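Local structure of DSBA-like thioredoxin domain-containing protein (Nitrosomonas europaea, 2IN3) at residues C97-S102 against A158-T162; L132-K136 against F149-Q154; K42-G46 against G165-V169. The protein is a putative protein disulfide isomerase of the DsbA family, FrnE-like subfamily, and probably works as a thiol-disulfide oxidoreductase. All coordinates share one frame; numbering follows the deposited sequence.

Contact 1: residues C97-S102 against A158-T162; sequences CRGVVS and AKQRT
T162 presses its hydroxyl against the turn formed by R98 and V101: T162 OG1 lies 3.3 Å from R98 CA and equally near V101 CG2. These two approaches belong to a helix-helix crossing whose axes come within 9.0 Å at an angle of 108°. The interaction is van der Waals in kind. The T162 methyl, CG2, faces C97 CB, while V101 CG1, the other branch of that valine, lies against R161 CB at 3.8 Å. A158 CB touches both S102 OG and R98 CG.

Helix 94-106 probably belongs to the helical insertion that DsbA-like proteins carry within their thioredoxin fold; helix 156-171 crosses it at this steep angle and runs on to the sheet of that fold. From the same face of helix 94-106, C97 and V101 also touch P45 of strand 40-45.

The two hydroxyls, of T162 and S102, bond back to their own helices. T162 OG1 gives its proton to A158 O at 2.7 Å, which keeps the hydroxyl turned back to the helix; the chi1 of -61° sets OG1 beside the backbone N. The donor is tilted 32° from the carbonyl plane, and T162 N reaches the same oxygen from the opposite face. S102 OG repeats the pattern on R98 O at 2.8 Å.

Long side chains form the outer part. R98 and K159 run side by side in the same direction, R98 CD resting 3.6 Å from K159 CG, and K159 CE sits over one face of the guanidinium, offset toward its rim. The two like charges stay apart, with R98 NH2 and K159 NZ separated by 4.8 Å. R98 is instead anchored by a salt bridge from NE to E94 and a hydrogen bond from NH2 to F153 O.

Contact 2: residues L132-K136 against F149-Q154; sequences LAILK and FTPVFQ
L132 enters the groove between F149, T150, F153 and Q154 as a knob into a hole. Its CD1 goes deep, 3.6 Å from F153 CD2, meets F149 CE2 at the edge of that ring, close to its plane, and also nears T150 OG1. CD2 stays nearer the outside, 3.9 Å from T150 CG2 and 3.4 Å from Q154 NE2. With CG anti to the backbone N (chi1 166°), the leucine is carried across toward helix 149-154, where it slides past both phenylalanines in the opposite direction.

Further apolar contacts widen the patch. L135 divides itself between the rings: its CB meets F149 CZ, whereas CD1 approaches F153 CE1 at 3.7 Å. The backbone of helix 132-136 also takes part, since K136 CA lies 3.9 Å from F149 CD2, and K136 CB touches the same ring atom. The two axes come only as close as 10.9 Å, at 131° between their directions, a spacing bridged by these large side chains.

Polar contacts run along the outer margin. The ammonium of K136 is loosely linked to T150 through a water: T150 OG1 is 2.9 Å from water 1, but the leg from K136 NZ is weak. E146 adds two further weak partners, a long ion pair with K136 NZ and a hydrogen bond between its carbonyl oxygen and T150 OG1.

F153 has a second role, its ring engaging R98 of helix 94-106 in a cation-pi interaction. With no hydrogen bonds made directly between the segments and both phenylalanines buried, the junction of helices 132-141 and 146-154 probably rests mainly on apolar packing of L132 and L135 against the two rings, to which the weak lysine bonds and the water bridge probably add little.

Contact 3: residues K42-G46 against G165-V169; sequences KIMPG and GFQRV
M44 and G46 of segment 42-46 lie against the turn 165-169 in the later part of helix 156-171, with CA of M44 6.2 Å from CA of G165 and CA of G46 5.1 Å from CA of F166. The strand and helix directions stand at 90°, and the axes approach to 8.1 Å. G165, which has no side chain, lies beside M44 and P45, and its carbonyl closes the helical turn by accepting from V169 N.

The P45 carbonyl oxygen meets F166 at the edge of the ring, 3.3 Å from CD1 and near the ring plane, so that the C-H rim rather than the aromatic face confronts the backbone. Although CB of F166 is directed away from the strand, chi1 of -61° and a chi2 of -20° bring the ring back toward it; G46 CA touches CD1 as well.

M44, a selenomethionine here, crosses R168 at about a right angle. Its selenium lies in the guanidinium plane, 3.5 Å from R168 NH1, while the methyl CE approaches the same nitrogen obliquely. The selenium also packs 4.0 Å from V169 CG2, an apolar contact with side chains sliding past one another in opposite directions. V169 continues onto I13 of the central strand 9-14, whereas M44 also touches W11 and W172.

Helix 156-171 thus runs across outer strand 40-45 and its parallel neighbour 9-14, consistent with the helix that crosses the sheet in thioredoxin folds, as in DsbA-like proteins.

How the contacts relate
Helix 156-171 connects contacts 1 and 3, whose centres are 10 Å apart: its earlier part crosses helix 94-106 and its later part packs on strand 40-45. C97 joins the two, with CB 3.7 Å from P45 CB and equally far from F166 CZ. Contact 2 lies 10 Å from contact 1 by centres and touches it through R98 NH2, 2.8 Å from F153 O, a probable hydrogen bond. Contacts 2 and 3 do not touch; their nearest atoms are about 10 Å apart. The series thus runs from outer helices to sheet. C97 also touches D15 and P16, just before C18 and C21, a probable thioredoxin-type CxxC redox site.

Contact 1: residues C97-S102 against A158-T162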
ATOM      1  N   CYS A  97       5.772  -2.017  -4.950  1.00 45.02           N
ATOM      2  CA  CYS A  97       6.273  -1.243  -3.789  1.00 45.01           C
ATOM      3  C   CYS A  97       7.302  -0.184  -4.212  1.00 44.84           C
ATOM      4  O   CYS A  97       7.224   0.980  -3.798  1.00 44.26           O
ATOM      5  CB  CYS A  97       6.878  -2.176  -2.748  1.00 45.08           C
ATOM      6  SG  CYS A  97       5.680  -3.162  -1.920  1.00 46.83           S
ATOM      7  N   ARG A  98       8.281  -0.589  -5.038  1.00 44.07           N
ATOM      8  CA  ARG A  98       9.262   0.325  -5.582  1.00 45.13           C
ATOM      9  C   ARG A  98       8.645   1.450  -6.441  1.00 44.83           C
ATOM     10  O   ARG A  98       9.192   2.555  -6.500  1.00 46.06           O
ATOM     11  CB  ARG A  98      10.355  -0.441  -6.367  1.00 43.35           C
ATOM     12  CG  ARG A  98      11.455   0.427  -6.960  1.00 44.93           C
ATOM     13  CD  ARG A  98      12.744  -0.383  -7.229  1.00 45.76           C
ATOM     14  NE  ARG A  98      12.547  -1.768  -7.661  1.00 45.41           N
ATOM     15  CZ  ARG A  98      12.720  -2.222  -8.908  1.00 46.09           C
ATOM     16  NH1 ARG A  98      12.513  -3.507  -9.151  1.00 46.74           N
ATOM     17  NH2 ARG A  98      13.072  -1.413  -9.909  1.00 45.49           N
ATOM     18  N   GLY A  99       7.527   1.180  -7.100  1.00 45.63           N
ATOM     19  CA  GLY A  99       6.879   2.227  -7.914  1.00 44.48           C
ATOM     20  C   GLY A  99       6.345   3.315  -7.008  1.00 44.24           C
ATOM     21  O   GLY A  99       6.474   4.517  -7.296  1.00 44.62           O
ATOM     22  N   VAL A 100       5.757   2.877  -5.905  1.00 44.12           N
ATOM     23  CA  VAL A 100       5.202   3.790  -4.900  1.00 44.13           C
ATOM     24  C   VAL A 100       6.355   4.660  -4.298  1.00 43.15           C
ATOM     25  O   VAL A 100       6.238   5.881  -4.227  1.00 43.63           O
ATOM     26  CB  VAL A 100       4.434   3.018  -3.812  1.00 43.27           C
ATOM     27  CG1 VAL A 100       4.051   3.958  -2.647  1.00 44.05           C
ATOM     28  CG2 VAL A 100       3.188   2.286  -4.441  1.00 42.98           C
ATOM     29  N   VAL A 101       7.466   4.022  -3.924  1.00 42.68           N
ATOM     30  CA  VAL A 101       8.639   4.707  -3.371  1.00 42.64           C
ATOM     31  C   VAL A 101       9.114   5.751  -4.382  1.00 42.56           C
ATOM     32  O   VAL A 101       9.401   6.889  -4.002  1.00 43.45           O
ATOM     33  CB  VAL A 101       9.809   3.724  -3.029  1.00 41.40           C
ATOM     34  CG1 VAL A 101      11.122   4.495  -2.681  1.00 42.82           C
ATOM     35  CG2 VAL A 101       9.386   2.804  -1.877  1.00 42.75           C
ATOM     36  N   SER A 102       9.191   5.354  -5.657  1.00 43.52           N
ATOM     37  CA  SER A 102       9.587   6.245  -6.735  1.00 44.74           C
ATOM     38  C   SER A 102       8.735   7.517  -6.835  1.00 45.39           C
ATOM     39  O   SER A 102       9.280   8.616  -6.969  1.00 45.73           O
ATOM     40  CB  SER A 102       9.559   5.523  -8.091  1.00 45.37           C
ATOM     41  OG  SER A 102      10.501   4.457  -8.139  1.00 48.50           O
ATOM     42  N   ALA A 158      16.059   3.991  -5.605  1.00 41.93           N
ATOM     43  CA  ALA A 158      14.675   3.535  -5.388  1.00 41.12           C
ATOM     44  C   ALA A 158      14.696   2.091  -4.870  1.00 41.60           C
ATOM     45  O   ALA A 158      13.958   1.737  -3.956  1.00 40.25           O
ATOM     46  CB  ALA A 158      13.882   3.641  -6.662  1.00 41.34           C
ATOM     47  N   LYS A 159      15.618   1.280  -5.395  1.00 41.89           N
ATOM     48  CA  LYS A 159      15.752  -0.108  -4.939  1.00 41.55           C
ATOM     49  C   LYS A 159      16.134  -0.201  -3.463  1.00 41.60           C
ATOM     50  O   LYS A 159      15.551  -0.994  -2.684  1.00 40.83           O
ATOM     51  CB  LYS A 159      16.760  -0.872  -5.813  1.00 42.09           C
ATOM     52  CG  LYS A 159      16.286  -1.060  -7.259  1.00 41.57           C
ATOM     53  CD  LYS A 159      17.327  -1.794  -8.130  1.00 41.93           C
ATOM     54  CE  LYS A 159      16.711  -2.086  -9.501  1.00 44.28           C
ATOM     55  NZ  LYS A 159      17.719  -2.655 -10.454  1.00 44.99           N
ATOM     56  N   GLN A 160      17.114   0.606  -3.078  1.00 40.39           N
ATOM     57  CA  GLN A 160      17.655   0.561  -1.732  1.00 40.20           C
ATOM     58  C   GLN A 160      16.676   1.170  -0.736  1.00 40.61           C
ATOM     59  O   GLN A 160      16.511   0.647   0.384  1.00 40.26           O
ATOM     60  CB  GLN A 160      18.996   1.283  -1.684  1.00 39.50           C
ATOM     61  CG  GLN A 160      20.084   0.547  -2.457  1.00 38.51           C
ATOM     62  CD  GLN A 160      21.334   1.378  -2.652  1.00 42.67           C
ATOM     63  OE1 GLN A 160      21.451   2.482  -2.108  1.00 44.73           O
ATOM     64  NE2 GLN A 160      22.295   0.843  -3.413  1.00 38.77           N
ATOM     65  N   ARG A 161      16.042   2.274  -1.125  1.00 40.22           N
ATOM     66  CA  ARG A 161      14.985   2.848  -0.272  1.00 41.03           C
ATOM     67  C   ARG A 161      13.837   1.889  -0.008  1.00 41.06           C
ATOM     68  O   ARG A 161      13.342   1.817   1.138  1.00 41.25           O
ATOM     69  CB  ARG A 161      14.428   4.145  -0.841  1.00 40.78           C
ATOM     70  CG  ARG A 161      15.410   5.311  -0.801  1.00 43.57           C
ATOM     71  CD  ARG A 161      14.673   6.508  -1.385  1.00 48.14           C
ATOM     72  NE  ARG A 161      15.409   7.760  -1.288  1.00 50.80           N
ATOM     73  CZ  ARG A 161      15.184   8.689  -0.367  1.00 51.40           C
ATOM     74  NH1 ARG A 161      14.237   8.504   0.560  1.00 48.58           N
ATOM     75  NH2 ARG A 161      15.894   9.807  -0.397  1.00 49.81           N
ATOM     76  N   THR A 162      13.432   1.154  -1.051  1.00 40.45           N
ATOM     77  CA  THR A 162      12.337   0.187  -0.971  1.00 39.77           C
ATOM     78  C   THR A 162      12.705  -0.935   0.009  1.00 39.66           C
ATOM     79  O   THR A 162      11.934  -1.268   0.924  1.00 39.17           O
ATOM     80  CB  THR A 162      12.009  -0.391  -2.357  1.00 40.08           C
ATOM     81  OG1 THR A 162      11.591   0.674  -3.223  1.00 41.46           O
ATOM     82  CG2 THR A 162      10.859  -1.408  -2.278  1.00 40.10           C
TER

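Contact 2: residues L132-K136 against F149-Q154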
ATOM      1  N   LEU A 132       7.173  -3.006 -15.211  1.00 49.89           N
ATOM      2  CA  LEU A 132       7.417  -1.577 -15.455  1.00 49.63           C
ATOM      3  C   LEU A 132       6.427  -0.991 -16.475  1.00 49.30           C
ATOM      4  O   LEU A 132       5.904   0.114 -16.284  1.00 49.41           O
ATOM      5  CB  LEU A 132       8.879  -1.306 -15.879  1.00 49.69           C
ATOM      6  CG  LEU A 132       9.238   0.065 -16.480  1.00 49.46           C
ATOM      7  CD1 LEU A 132       9.144   1.162 -15.437  1.00 51.13           C
ATOM      8  CD2 LEU A 132      10.609   0.099 -17.162  1.00 50.18           C
ATOM      9  N   ALA A 133       6.170  -1.741 -17.542  1.00 48.41           N
ATOM     10  CA  ALA A 133       5.267  -1.300 -18.601  1.00 48.07           C
ATOM     11  C   ALA A 133       3.926  -0.888 -18.005  1.00 47.25           C
ATOM     12  O   ALA A 133       3.385   0.176 -18.329  1.00 47.36           O
ATOM     13  CB  ALA A 133       5.093  -2.398 -19.660  1.00 48.35           C
ATOM     14  N   ILE A 134       3.416  -1.715 -17.097  1.00 46.57           N
ATOM     15  CA  ILE A 134       2.180  -1.418 -16.408  1.00 45.29           C
ATOM     16  C   ILE A 134       2.302  -0.212 -15.472  1.00 45.32           C
ATOM     17  O   ILE A 134       1.469   0.712 -15.526  1.00 44.70           O
ATOM     18  CB  ILE A 134       1.630  -2.681 -15.675  1.00 45.81           C
ATOM     19  CG1 ILE A 134       1.428  -3.837 -16.680  1.00 44.99           C
ATOM     20  CG2 ILE A 134       0.351  -2.354 -14.908  1.00 43.81           C
ATOM     21  CD1 ILE A 134       0.448  -3.531 -17.809  1.00 46.35           C
ATOM     22  N   LEU A 135       3.348  -0.203 -14.640  1.00 44.92           N
ATOM     23  CA  LEU A 135       3.541   0.851 -13.651  1.00 44.47           C
ATOM     24  C   LEU A 135       3.702   2.258 -14.258  1.00 44.44           C
ATOM     25  O   LEU A 135       3.131   3.228 -13.736  1.00 43.66           O
ATOM     26  CB  LEU A 135       4.721   0.509 -12.722  1.00 43.78           C
ATOM     27  CG  LEU A 135       4.512  -0.734 -11.821  1.00 44.80           C
ATOM     28  CD1 LEU A 135       5.811  -1.134 -11.114  1.00 43.57           C
ATOM     29  CD2 LEU A 135       3.359  -0.536 -10.803  1.00 44.55           C
ATOM     30  N   LYS A 136       4.481   2.373 -15.334  1.00 45.31           N
ATOM     31  CA  LYS A 136       4.724   3.674 -15.975  1.00 45.82           C
ATOM     32  C   LYS A 136       3.452   4.255 -16.603  1.00 46.03           C
ATOM     33  O   LYS A 136       3.220   5.474 -16.594  1.00 46.34           O
ATOM     34  CB  LYS A 136       5.883   3.590 -16.990  1.00 46.22           C
ATOM     35  CG  LYS A 136       5.550   2.835 -18.275  1.00 46.93           C
ATOM     36  CD  LYS A 136       6.774   2.710 -19.176  1.00 47.51           C
ATOM     37  CE  LYS A 136       6.441   2.044 -20.513  1.00 50.39           C
ATOM     38  NZ  LYS A 136       7.726   1.598 -21.159  1.00 53.97           N
ATOM     39  N   PHE A 149       9.460   9.161 -14.224  1.00 47.58           N
ATOM     40  CA  PHE A 149       9.212   7.912 -13.497  1.00 46.24           C
ATOM     41  C   PHE A 149      10.220   6.794 -13.752  1.00 45.82           C
ATOM     42  O   PHE A 149      10.694   6.169 -12.797  1.00 44.33           O
ATOM     43  CB  PHE A 149       7.803   7.364 -13.770  1.00 45.51           C
ATOM     44  CG  PHE A 149       7.525   6.062 -13.054  1.00 44.99           C
ATOM     45  CD1 PHE A 149       7.104   6.070 -11.734  1.00 42.77           C
ATOM     46  CD2 PHE A 149       7.726   4.835 -13.691  1.00 43.78           C
ATOM     47  CE1 PHE A 149       6.854   4.859 -11.040  1.00 44.30           C
ATOM     48  CE2 PHE A 149       7.486   3.635 -13.015  1.00 44.78           C
ATOM     49  CZ  PHE A 149       7.046   3.651 -11.688  1.00 43.76           C
ATOM     50  N   THR A 150      10.497   6.497 -15.025  1.00 44.77           N
ATOM     51  CA  THR A 150      11.308   5.311 -15.339  1.00 45.68           C
ATOM     52  C   THR A 150      12.761   5.363 -14.802  1.00 45.66           C
ATOM     53  O   THR A 150      13.208   4.387 -14.187  1.00 46.02           O
ATOM     54  CB  THR A 150      11.268   4.931 -16.836  1.00 46.14           C
ATOM     55  OG1 THR A 150       9.916   4.650 -17.211  1.00 45.32           O
ATOM     56  CG2 THR A 150      12.101   3.687 -17.104  1.00 47.14           C
ATOM     57  N   PRO A 151      13.497   6.477 -15.015  1.00 46.35           N
ATOM     58  CA  PRO A 151      14.847   6.540 -14.407  1.00 46.03           C
ATOM     59  C   PRO A 151      14.834   6.319 -12.873  1.00 46.18           C
ATOM     60  O   PRO A 151      15.713   5.600 -12.347  1.00 45.79           O
ATOM     61  CB  PRO A 151      15.321   7.957 -14.742  1.00 46.32           C
ATOM     62  CG  PRO A 151      14.584   8.302 -16.012  1.00 47.11           C
ATOM     63  CD  PRO A 151      13.208   7.688 -15.805  1.00 46.01           C
ATOM     64  N   VAL A 152      13.857   6.923 -12.185  1.00 44.56           N
ATOM     65  CA  VAL A 152      13.735   6.769 -10.732  1.00 44.63           C
ATOM     66  C   VAL A 152      13.432   5.316 -10.349  1.00 44.58           C
ATOM     67  O   VAL A 152      14.145   4.745  -9.526  1.00 44.92           O
ATOM     68  CB  VAL A 152      12.734   7.792 -10.094  1.00 44.85           C
ATOM     69  CG1 VAL A 152      12.547   7.542  -8.578  1.00 44.30           C
ATOM     70  CG2 VAL A 152      13.233   9.238 -10.347  1.00 44.07           C
ATOM     71  N   PHE A 153      12.429   4.709 -10.998  1.00 43.68           N
ATOM     72  CA  PHE A 153      12.085   3.293 -10.772  1.00 44.16           C
ATOM     73  C   PHE A 153      13.277   2.317 -10.943  1.00 44.30           C
ATOM     74  O   PHE A 153      13.436   1.339 -10.183  1.00 44.54           O
ATOM     75  CB  PHE A 153      10.903   2.872 -11.669  1.00 43.22           C
ATOM     76  CG  PHE A 153      10.529   1.423 -11.531  1.00 44.24           C
ATOM     77  CD1 PHE A 153       9.686   1.006 -10.497  1.00 42.78           C
ATOM     78  CD2 PHE A 153      11.027   0.475 -12.420  1.00 44.46           C
ATOM     79  CE1 PHE A 153       9.345  -0.327 -10.356  1.00 43.89           C
ATOM     80  CE2 PHE A 153      10.689  -0.872 -12.294  1.00 44.13           C
ATOM     81  CZ  PHE A 153       9.847  -1.276 -11.263  1.00 43.73           C
ATOM     82  N   GLN A 154      14.109   2.584 -11.938  1.00 44.07           N
ATOM     83  CA  GLN A 154      15.239   1.714 -12.227  1.00 44.95           C
ATOM     84  C   GLN A 154      16.479   1.989 -11.367  1.00 45.29           C
ATOM     85  O   GLN A 154      17.451   1.207 -11.409  1.00 46.45           O
ATOM     86  CB  GLN A 154      15.575   1.785 -13.728  1.00 44.31           C
ATOM     87  CG  GLN A 154      14.388   1.265 -14.582  1.00 44.24           C
ATOM     88  CD  GLN A 154      14.657   1.311 -16.067  1.00 45.58           C
ATOM     89  OE1 GLN A 154      15.456   2.114 -16.533  1.00 47.97           O
ATOM     90  NE2 GLN A 154      13.962   0.465 -16.824  1.00 46.79           N
TER
HETATM   91  O   HOH W   1       9.933   3.838 -20.000  1.00 54.75           O

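Contact 3: residues K42-G46 against G165-V169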
ATOM      1  N   LYS A  42       1.678   9.175   5.464  1.00 42.77           N
ATOM      2  CA  LYS A  42       2.683   8.761   4.468  1.00 43.17           C
ATOM      3  C   LYS A  42       2.639   7.245   4.277  1.00 43.07           C
ATOM      4  O   LYS A  42       2.172   6.555   5.146  1.00 43.33           O
ATOM      5  CB  LYS A  42       4.076   9.183   4.917  1.00 42.62           C
ATOM      6  CG  LYS A  42       4.308  10.695   5.021  1.00 43.43           C
ATOM      7  CD  LYS A  42       5.694  11.056   5.563  1.00 45.45           C
ATOM      8  CE  LYS A  42       6.793  10.753   4.589  1.00 50.42           C
ATOM      9  NZ  LYS A  42       8.100  11.369   5.035  1.00 53.04           N
ATOM     10  N   ILE A  43       3.116   6.730   3.140  1.00 43.40           N
ATOM     11  CA  ILE A  43       3.083   5.267   2.920  1.00 43.52           C
ATOM     12  C   ILE A  43       4.496   4.733   3.114  1.00 43.58           C
ATOM     13  O   ILE A  43       5.463   5.334   2.622  1.00 41.74           O
ATOM     14  CB  ILE A  43       2.578   4.872   1.495  1.00 43.28           C
ATOM     15  CG1 ILE A  43       1.143   5.335   1.285  1.00 44.44           C
ATOM     16  CG2 ILE A  43       2.610   3.306   1.288  1.00 42.70           C
ATOM     17  CD1 ILE A  43       0.563   4.942  -0.079  1.00 44.40           C
HETATM   18  N   MSE A  44       4.598   3.623   3.846  1.00 43.95           N
HETATM   19  CA  MSE A  44       5.815   2.825   3.942  1.00 45.94           C
HETATM   20  C   MSE A  44       5.475   1.439   3.357  1.00 43.54           C
HETATM   21  O   MSE A  44       4.894   0.576   4.040  1.00 42.24           O
HETATM   22  CB  MSE A  44       6.303   2.725   5.398  1.00 45.95           C
HETATM   23  CG  MSE A  44       7.767   2.295   5.507  1.00 48.63           C
HETATM   24 SE   MSE A  44       8.366   2.094   7.365  1.00 57.61          SE
HETATM   25  CE  MSE A  44       8.652   3.984   7.764  1.00 51.99           C
ATOM     26  N   PRO A  45       5.779   1.235   2.065  1.00 42.13           N
ATOM     27  CA  PRO A  45       5.467  -0.059   1.448  1.00 41.54           C
ATOM     28  C   PRO A  45       6.132  -1.243   2.200  1.00 40.97           C
ATOM     29  O   PRO A  45       7.336  -1.211   2.476  1.00 40.27           O
ATOM     30  CB  PRO A  45       6.047   0.091   0.015  1.00 41.51           C
ATOM     31  CG  PRO A  45       5.954   1.592  -0.236  1.00 41.21           C
ATOM     32  CD  PRO A  45       6.393   2.165   1.088  1.00 42.16           C
ATOM     33  N   GLY A  46       5.334  -2.261   2.538  1.00 40.46           N
ATOM     34  CA  GLY A  46       5.823  -3.454   3.262  1.00 41.66           C
ATOM     35  C   GLY A  46       4.654  -4.412   3.510  1.00 43.02           C
ATOM     36  O   GLY A  46       3.496  -4.124   3.106  1.00 44.00           O
ATOM     37  N   GLY A 165      12.838   0.279   3.615  1.00 41.19           N
ATOM     38  CA  GLY A 165      11.423   0.280   4.078  1.00 42.05           C
ATOM     39  C   GLY A 165      11.026  -1.103   4.566  1.00 42.51           C
ATOM     40  O   GLY A 165      10.529  -1.244   5.684  1.00 41.92           O
ATOM     41  N   PHE A 166      11.241  -2.135   3.748  1.00 41.83           N
ATOM     42  CA  PHE A 166      10.865  -3.495   4.165  1.00 41.63           C
ATOM     43  C   PHE A 166      11.571  -3.883   5.476  1.00 42.74           C
ATOM     44  O   PHE A 166      10.963  -4.478   6.387  1.00 42.56           O
ATOM     45  CB  PHE A 166      11.247  -4.538   3.100  1.00 42.01           C
ATOM     46  CG  PHE A 166      10.592  -4.367   1.761  1.00 42.45           C
ATOM     47  CD1 PHE A 166       9.423  -3.622   1.596  1.00 43.47           C
ATOM     48  CD2 PHE A 166      11.113  -5.041   0.659  1.00 43.04           C
ATOM     49  CE1 PHE A 166       8.804  -3.474   0.328  1.00 44.13           C
ATOM     50  CE2 PHE A 166      10.497  -4.911  -0.606  1.00 43.70           C
ATOM     51  CZ  PHE A 166       9.346  -4.139  -0.771  1.00 42.97           C
ATOM     52  N   GLN A 167      12.865  -3.554   5.563  1.00 42.00           N
ATOM     53  CA  GLN A 167      13.657  -3.852   6.735  1.00 43.01           C
ATOM     54  C   GLN A 167      13.158  -3.101   7.967  1.00 43.00           C
ATOM     55  O   GLN A 167      13.131  -3.667   9.062  1.00 41.58           O
ATOM     56  CB  GLN A 167      15.126  -3.546   6.476  1.00 42.79           C
ATOM     57  CG  GLN A 167      15.764  -4.522   5.481  1.00 46.61           C
ATOM     58  CD  GLN A 167      17.142  -4.069   5.010  1.00 52.14           C
ATOM     59  OE1 GLN A 167      17.534  -2.906   5.201  1.00 54.19           O
ATOM     60  NE2 GLN A 167      17.882  -4.984   4.380  1.00 52.83           N
ATOM     61  N   ARG A 168      12.758  -1.841   7.791  1.00 42.91           N
ATOM     62  CA  ARG A 168      12.244  -1.059   8.923  1.00 45.21           C
ATOM     63  C   ARG A 168      10.915  -1.625   9.440  1.00 43.59           C
ATOM     64  O   ARG A 168      10.678  -1.673  10.656  1.00 43.98           O
ATOM     65  CB  ARG A 168      12.055   0.407   8.547  1.00 45.75           C
ATOM     66  CG  ARG A 168      12.181   1.342   9.750  1.00 49.34           C
ATOM     67  CD  ARG A 168      11.963   2.812   9.353  1.00 51.83           C
ATOM     68  NE  ARG A 168      12.978   3.309   8.409  1.00 59.84           N
ATOM     69  CZ  ARG A 168      12.796   3.442   7.087  1.00 63.74           C
ATOM     70  NH1 ARG A 168      11.639   3.121   6.510  1.00 66.58           N
ATOM     71  NH2 ARG A 168      13.783   3.892   6.320  1.00 65.59           N
ATOM     72  N   VAL A 169      10.079  -2.080   8.511  1.00 42.93           N
ATOM     73  CA  VAL A 169       8.799  -2.703   8.855  1.00 43.71           C
ATOM     74  C   VAL A 169       9.056  -3.928   9.702  1.00 44.16           C
ATOM     75  O   VAL A 169       8.429  -4.103  10.754  1.00 44.99           O
ATOM     76  CB  VAL A 169       7.994  -3.073   7.590  1.00 43.96           C
ATOM     77  CG1 VAL A 169       6.853  -4.077   7.925  1.00 43.37           C
ATOM     78  CG2 VAL A 169       7.454  -1.798   6.920  1.00 43.73           C
TER